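PDB 2C4E: sugar kinase MJ0406 from Methanococcus jannaschii, which phosphorylates a wide range of nucleosides to their monophosphates, with inosine, guanosine and cytidine as its favoured acceptors and ATP as its favoured phosphate donor. Local coordinates for residues A[157-162]-A[181-186]; A[175-180]-A[202-207]. All blocks are in the same frame, centred on the assembly; numbering follows the deposited sequence.

Interaction 1: residues A[157-162]-A[181-186]; sequences VSFDPG and NFLFMN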
loop_
_atom_site.group_PDB
_atom_site.type_symbol
_atom_site.label_atom_id
_atom_site.label_comp_id
_atom_site.label_asym_id
_atom_site.label_seq_id
_atom_site.Cartn_x
_atom_site.Cartn_y
_atom_site.Cartn_z
ATOM N N VAL A 157 13.572 16.110 -28.393
ATOM C CA VAL A 157 13.574 15.390 -27.143
ATOM C C VAL A 157 13.337 16.344 -25.994
ATOM O O VAL A 157 14.026 17.344 -25.862
ATOM C CB VAL A 157 14.902 14.658 -26.944
ATOM C CG1 VAL A 157 14.980 14.062 -25.560
ATOM C CG2 VAL A 157 15.075 13.596 -28.056
ATOM N N SER A 158 12.357 16.005 -25.165
ATOM C CA SER A 158 12.079 16.705 -23.919
ATOM C C SER A 158 12.369 15.722 -22.783
ATOM O O SER A 158 12.042 14.547 -22.881
ATOM C CB SER A 158 10.622 17.182 -23.897
ATOM O OG SER A 158 10.246 17.673 -22.616
ATOM N N PHE A 159 12.991 16.204 -21.710
ATOM C CA PHE A 159 13.461 15.334 -20.625
ATOM C C PHE A 159 13.359 16.058 -19.301
ATOM O O PHE A 159 13.720 17.218 -19.188
ATOM C CB PHE A 159 14.928 14.936 -20.876
ATOM C CG PHE A 159 15.556 14.151 -19.779
ATOM C CD1 PHE A 159 14.992 12.960 -19.360
ATOM C CD2 PHE A 159 16.727 14.594 -19.170
ATOM C CE1 PHE A 159 15.588 12.214 -18.336
ATOM C CE2 PHE A 159 17.315 13.855 -18.130
ATOM C CZ PHE A 159 16.742 12.672 -17.728
ATOM N N ASP A 160 12.883 15.360 -18.291
ATOM C CA ASP A 160 13.014 15.858 -16.936
ATOM C C ASP A 160 13.427 14.675 -16.082
ATOM O O ASP A 160 12.657 13.751 -15.959
ATOM C CB ASP A 160 11.700 16.431 -16.430
ATOM C CG ASP A 160 11.827 17.095 -15.050
ATOM O OD1 ASP A 160 12.718 16.766 -14.210
ATOM O OD2 ASP A 160 11.058 17.992 -14.709
ATOM N N PRO A 161 14.612 14.708 -15.489
ATOM C CA PRO A 161 15.054 13.585 -14.654
ATOM C C PRO A 161 14.145 13.363 -13.437
ATOM O O PRO A 161 14.077 12.243 -12.945
ATOM C CB PRO A 161 16.444 14.016 -14.211
ATOM C CG PRO A 161 16.427 15.509 -14.315
ATOM C CD PRO A 161 15.606 15.800 -15.498
ATOM N N GLY A 162 13.478 14.412 -12.962
ATOM C CA GLY A 162 12.579 14.321 -11.825
ATOM C C GLY A 162 13.178 13.588 -10.632
ATOM O O GLY A 162 14.353 13.753 -10.295
ATOM N N ASN A 181 16.664 18.362 -26.183
ATOM C CA ASN A 181 16.335 19.703 -26.680
ATOM C C ASN A 181 15.710 20.586 -25.597
ATOM O O ASN A 181 16.162 21.705 -25.409
ATOM C CB ASN A 181 15.424 19.638 -27.907
ATOM C CG ASN A 181 16.098 18.972 -29.074
ATOM O OD1 ASN A 181 16.910 19.597 -29.828
ATOM N ND2 ASN A 181 15.833 17.698 -29.224
ATOM N N PHE A 182 14.692 20.093 -24.893
ATOM C CA PHE A 182 14.063 20.823 -23.793
ATOM C C PHE A 182 14.348 20.066 -22.521
ATOM O O PHE A 182 13.940 18.912 -22.388
ATOM C CB PHE A 182 12.535 20.898 -23.900
ATOM C CG PHE A 182 12.002 21.382 -25.223
ATOM C CD1 PHE A 182 11.643 20.465 -26.203
ATOM C CD2 PHE A 182 11.803 22.721 -25.467
ATOM C CE1 PHE A 182 11.120 20.893 -27.414
ATOM C CE2 PHE A 182 11.259 23.163 -26.689
ATOM C CZ PHE A 182 10.930 22.247 -27.650
ATOM N N LEU A 183 15.054 20.703 -21.593
ATOM C CA LEU A 183 15.386 20.123 -20.308
ATOM C C LEU A 183 14.606 20.850 -19.224
ATOM O O LEU A 183 14.752 22.065 -19.044
ATOM C CB LEU A 183 16.884 20.242 -20.065
ATOM C CG LEU A 183 17.430 19.752 -18.724
ATOM C CD1 LEU A 183 17.166 18.243 -18.612
ATOM C CD2 LEU A 183 18.904 20.070 -18.672
ATOM N N PHE A 184 13.762 20.103 -18.535
ATOM C CA PHE A 184 12.980 20.609 -17.424
ATOM C C PHE A 184 13.551 20.079 -16.110
ATOM O O PHE A 184 13.831 18.891 -15.989
ATOM C CB PHE A 184 11.531 20.122 -17.519
ATOM C CG PHE A 184 10.746 20.650 -18.695
ATOM C CD1 PHE A 184 10.727 19.954 -19.914
ATOM C CD2 PHE A 184 9.955 21.777 -18.575
ATOM C CE1 PHE A 184 9.971 20.416 -20.989
ATOM C CE2 PHE A 184 9.210 22.233 -19.643
ATOM C CZ PHE A 184 9.212 21.556 -20.844
ATOM N N MET A 185 13.693 20.948 -15.122
ATOM C CA MET A 185 14.035 20.526 -13.775
ATOM C C MET A 185 13.412 21.479 -12.781
ATOM O O MET A 185 13.341 22.673 -13.013
ATOM C CB MET A 185 15.553 20.500 -13.565
ATOM C CG MET A 185 16.260 19.295 -14.177
ATOM S SD MET A 185 18.017 19.259 -13.668
ATOM C CE MET A 185 18.687 20.335 -14.868
ATOM N N ASN A 186 12.967 20.945 -11.660
ATOM C CA ASN A 186 12.620 21.779 -10.529
ATOM C C ASN A 186 13.902 22.358 -9.934
ATOM O O ASN A 186 14.980 21.819 -10.154
ATOM C CB ASN A 186 11.855 20.971 -9.491
ATOM C CG ASN A 186 10.457 20.652 -9.951
ATOM O OD1 ASN A 186 9.732 21.540 -10.398
ATOM N ND2 ASN A 186 10.072 19.383 -9.872
#

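Interaction 2: residues A[175-180]-A[202-207]; sequences EIIEHT and DDYLER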
loop_
_atom_site.group_PDB
_atom_site.type_symbol
_atom_site.label_atom_id
_atom_site.label_comp_id
_atom_site.label_asym_id
_atom_site.label_seq_id
_atom_site.Cartn_x
_atom_site.Cartn_y
_atom_site.Cartn_z
ATOM N N GLU A 175 25.337 12.539 -20.669
ATOM C CA GLU A 175 24.956 11.879 -21.933
ATOM C C GLU A 175 23.503 12.123 -22.333
ATOM O O GLU A 175 23.235 12.435 -23.480
ATOM C CB GLU A 175 25.246 10.378 -21.872
ATOM C CG GLU A 175 25.064 9.666 -23.202
ATOM C CD GLU A 175 26.120 10.005 -24.248
ATOM O OE1 GLU A 175 27.059 10.793 -23.968
ATOM O OE2 GLU A 175 26.011 9.457 -25.364
ATOM N N ILE A 176 22.553 11.997 -21.411
ATOM C CA ILE A 176 21.166 12.217 -21.789
ATOM C C ILE A 176 20.900 13.697 -22.096
ATOM O O ILE A 176 20.145 14.015 -23.008
ATOM C CB ILE A 176 20.198 11.632 -20.730
ATOM C CG1 ILE A 176 18.790 11.519 -21.303
ATOM C CG2 ILE A 176 20.195 12.466 -19.433
ATOM C CD1 ILE A 176 17.928 10.525 -20.574
ATOM N N ILE A 177 21.536 14.596 -21.354
ATOM C CA ILE A 177 21.395 16.027 -21.594
ATOM C C ILE A 177 21.953 16.410 -22.967
ATOM O O ILE A 177 21.432 17.310 -23.612
ATOM C CB ILE A 177 22.057 16.859 -20.459
ATOM C CG1 ILE A 177 21.198 16.767 -19.216
ATOM C CG2 ILE A 177 22.273 18.315 -20.882
ATOM C CD1 ILE A 177 21.815 17.484 -17.992
ATOM N N GLU A 178 22.979 15.689 -23.425
ATOM C CA GLU A 178 23.591 15.989 -24.700
ATOM C C GLU A 178 22.637 15.548 -25.822
ATOM O O GLU A 178 22.800 15.960 -26.961
ATOM C CB GLU A 178 25.014 15.405 -24.802
ATOM C CG GLU A 178 25.941 16.216 -23.883
ATOM C CD GLU A 178 27.415 15.945 -24.018
ATOM O OE1 GLU A 178 27.791 14.776 -24.248
ATOM O OE2 GLU A 178 28.192 16.919 -23.847
ATOM N N HIS A 179 21.638 14.747 -25.463
ATOM C CA HIS A 179 20.587 14.304 -26.401
ATOM C C HIS A 179 19.219 14.858 -26.036
ATOM O O HIS A 179 18.187 14.237 -26.312
ATOM C CB HIS A 179 20.549 12.793 -26.425
ATOM C CG HIS A 179 21.834 12.181 -26.872
ATOM N ND1 HIS A 179 22.051 11.748 -28.162
ATOM C CD2 HIS A 179 22.986 11.960 -26.200
ATOM C CE1 HIS A 179 23.285 11.281 -28.257
ATOM N NE2 HIS A 179 23.870 11.389 -27.078
ATOM N N THR A 180 19.215 16.041 -25.419
ATOM C CA THR A 180 17.979 16.694 -25.003
ATOM C C THR A 180 17.851 18.058 -25.668
ATOM O O THR A 180 18.815 18.798 -25.725
ATOM C CB THR A 180 17.958 16.887 -23.478
ATOM O OG1 THR A 180 17.893 15.617 -22.828
ATOM C CG2 THR A 180 16.664 17.552 -23.052
ATOM N N ASP A 202 25.154 28.456 -18.796
ATOM C CA ASP A 202 25.715 28.503 -20.146
ATOM C C ASP A 202 26.222 27.131 -20.592
ATOM O O ASP A 202 26.187 26.817 -21.790
ATOM C CB ASP A 202 26.832 29.551 -20.242
ATOM C CG ASP A 202 26.298 30.973 -20.332
ATOM O OD1 ASP A 202 27.115 31.903 -20.451
ATOM O OD2 ASP A 202 25.087 31.270 -20.293
ATOM N N ASP A 203 26.696 26.322 -19.641
ATOM C CA ASP A 203 27.069 24.936 -19.947
ATOM C C ASP A 203 25.891 24.081 -20.402
ATOM O O ASP A 203 26.044 23.274 -21.305
ATOM C CB ASP A 203 27.757 24.267 -18.766
ATOM C CG ASP A 203 29.006 25.000 -18.341
ATOM O OD1 ASP A 203 30.005 24.973 -19.096
ATOM O OD2 ASP A 203 29.082 25.651 -17.280
ATOM N N TYR A 204 24.735 24.218 -19.754
ATOM C CA TYR A 204 23.535 23.550 -20.251
ATOM C C TYR A 204 23.213 24.009 -21.647
ATOM O O TYR A 204 22.837 23.198 -22.501
ATOM C CB TYR A 204 22.327 23.834 -19.378
ATOM C CG TYR A 204 22.385 23.175 -18.040
ATOM C CD1 TYR A 204 22.821 23.878 -16.921
ATOM C CD2 TYR A 204 21.986 21.859 -17.871
ATOM C CE1 TYR A 204 22.871 23.284 -15.677
ATOM C CE2 TYR A 204 22.021 21.254 -16.634
ATOM C CZ TYR A 204 22.469 21.972 -15.532
ATOM O OH TYR A 204 22.498 21.384 -14.286
ATOM N N LEU A 205 23.332 25.306 -21.885
ATOM C CA LEU A 205 22.875 25.867 -23.157
ATOM C C LEU A 205 23.808 25.551 -24.326
ATOM O O LEU A 205 23.441 25.768 -25.473
ATOM C CB LEU A 205 22.668 27.376 -23.035
ATOM C CG LEU A 205 21.529 27.785 -22.096
ATOM C CD1 LEU A 205 21.571 29.288 -21.863
ATOM C CD2 LEU A 205 20.199 27.369 -22.654
ATOM N N GLU A 206 25.014 25.056 -24.042
ATOM C CA GLU A 206 25.864 24.509 -25.101
ATOM C C GLU A 206 25.315 23.160 -25.581
ATOM O O GLU A 206 25.667 22.696 -26.650
ATOM C CB GLU A 206 27.312 24.350 -24.631
ATOM C CG GLU A 206 28.053 25.674 -24.529
ATOM C CD GLU A 206 29.460 25.533 -23.965
ATOM O OE1 GLU A 206 30.017 24.413 -23.998
ATOM O OE2 GLU A 206 30.021 26.540 -23.487
ATOM N N ARG A 207 24.449 22.544 -24.786
ATOM C CA ARG A 207 23.950 21.209 -25.075
ATOM C C ARG A 207 22.468 21.152 -25.420
ATOM O O ARG A 207 22.079 20.316 -26.211
ATOM C CB ARG A 207 24.235 20.311 -23.896
ATOM C CG ARG A 207 25.730 20.101 -23.729
ATOM C CD ARG A 207 26.157 19.696 -22.363
ATOM N NE ARG A 207 27.591 19.411 -22.313
ATOM C CZ ARG A 207 28.553 20.310 -22.066
ATOM N NH1 ARG A 207 28.270 21.595 -21.838
ATOM N NH2 ARG A 207 29.822 19.914 -22.033
HETATM O O HOH W 1 23.805 18.481 -27.268
HETATM O O HOH W 2 19.918 20.093 -28.104
#

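Interaction 1: residues A[157-162]-A[181-186]
V157 O is gripped by two backbone amides, N181 N (2.8 Å), just before strand 182-186, and F182 N (3.0 Å), at its start; the F182 bond is nearly straight (167° at the hydrogen) and lies in the carbonyl plane. The parallel pairing continues as F159 N donates to F182 O (2.9 Å) and F184 N to F159 O (3.0 Å). On one face of the sheet S158 and F182 meet, and S158 OG, anti to the backbone N (chi1 170°), reaches the edge of the F184 ring, 3.2 Å from F184 CE1; the hydroxyl is hydrogen-bonded to H135 ND1. Helix 245-258 packs over F182 and F184 through Y257 and F253. On the other face F159 and L183 run side by side under helix 170-178, F159 CD2 3.7 Å from L183 CD1. The P161 and M185 side chains cross at about a right angle, P161 CG 3.8 Å from M185 CG. Past the strand end, D160 OD1 accepts from G162 N in an Asx turn, and D160 OD2 pairs with R250, the probable transition-state stabiliser. With ATP-binding N186 ending the second strand, this is a beta-alpha-beta unit of the ribokinase fold, its carboxy-terminal strand ends turned to the active site.

Interaction 2: residues A[175-180]-A[202-207]
R207 NE donates to E178 OE2 at 3.0 Å in a salt bridge that joins segment 175-180 to segment 202-207. The carboxylate and guanidinium are nearly coplanar, 7° apart, and the oxygen is met on its anti side. Both side chains are extended and lie alongside each other, pointing the same way: R207 CG, anti to its carbonyl carbon (chi1 -67°), comes within 3.9 Å of E178 CG, an apolar flank to the ionic bond. Deeper in, I177 presents two branches: CG2 packs on R207 CB, and CD1 touches the edge of the Y204 ring, 4.0 Å from Y204 CE2. Two waters bridge the backbones, both donating to R207 O; one also donates to E178 O and the other to T180 O, so the arginine carbonyl is tied to both residues. This helix pair belongs to the layer that packs beside the central sheet of the ribokinase fold, where L183 and M185 of strand 182-186 touch Y204. R207 NH1 donates to D203 O at 2.8 Å, the oxygen at the guanidinium edge and near its plane, which helps fix the group's rotation; E206 OE1 adds a long, purely electrostatic contact. In segment 175-180, T180 OG1 bonds to I176 O, which also accepts from H179 N across the opposite face of its plane. The Y204 hydroxyl is hydrogen-bonded to S194 OG of helix 187-197.

Overall arrangement
Interactions 1 and 2 have centres about 10 Å apart and interlock along the chain, since helix 170-178 and the turn after it connect the two strands of interaction 1. They also touch directly: F159 CE2 lies 3.5 Å from I176 CG2, V157 CG1 3.3 Å from H179 O, and L183 CD2 3.7 Å from Y204 CD2. Interaction 1 reaches the active site itself, whereas in interaction 2 the T180 side chain stays about 11 Å from that of R250 and the Y204 side chain about 12 Å from that of N186. The R207 side chain is about 5 Å from a bound magnesium ion, which lies at this peripheral contact and is given no catalytic role here.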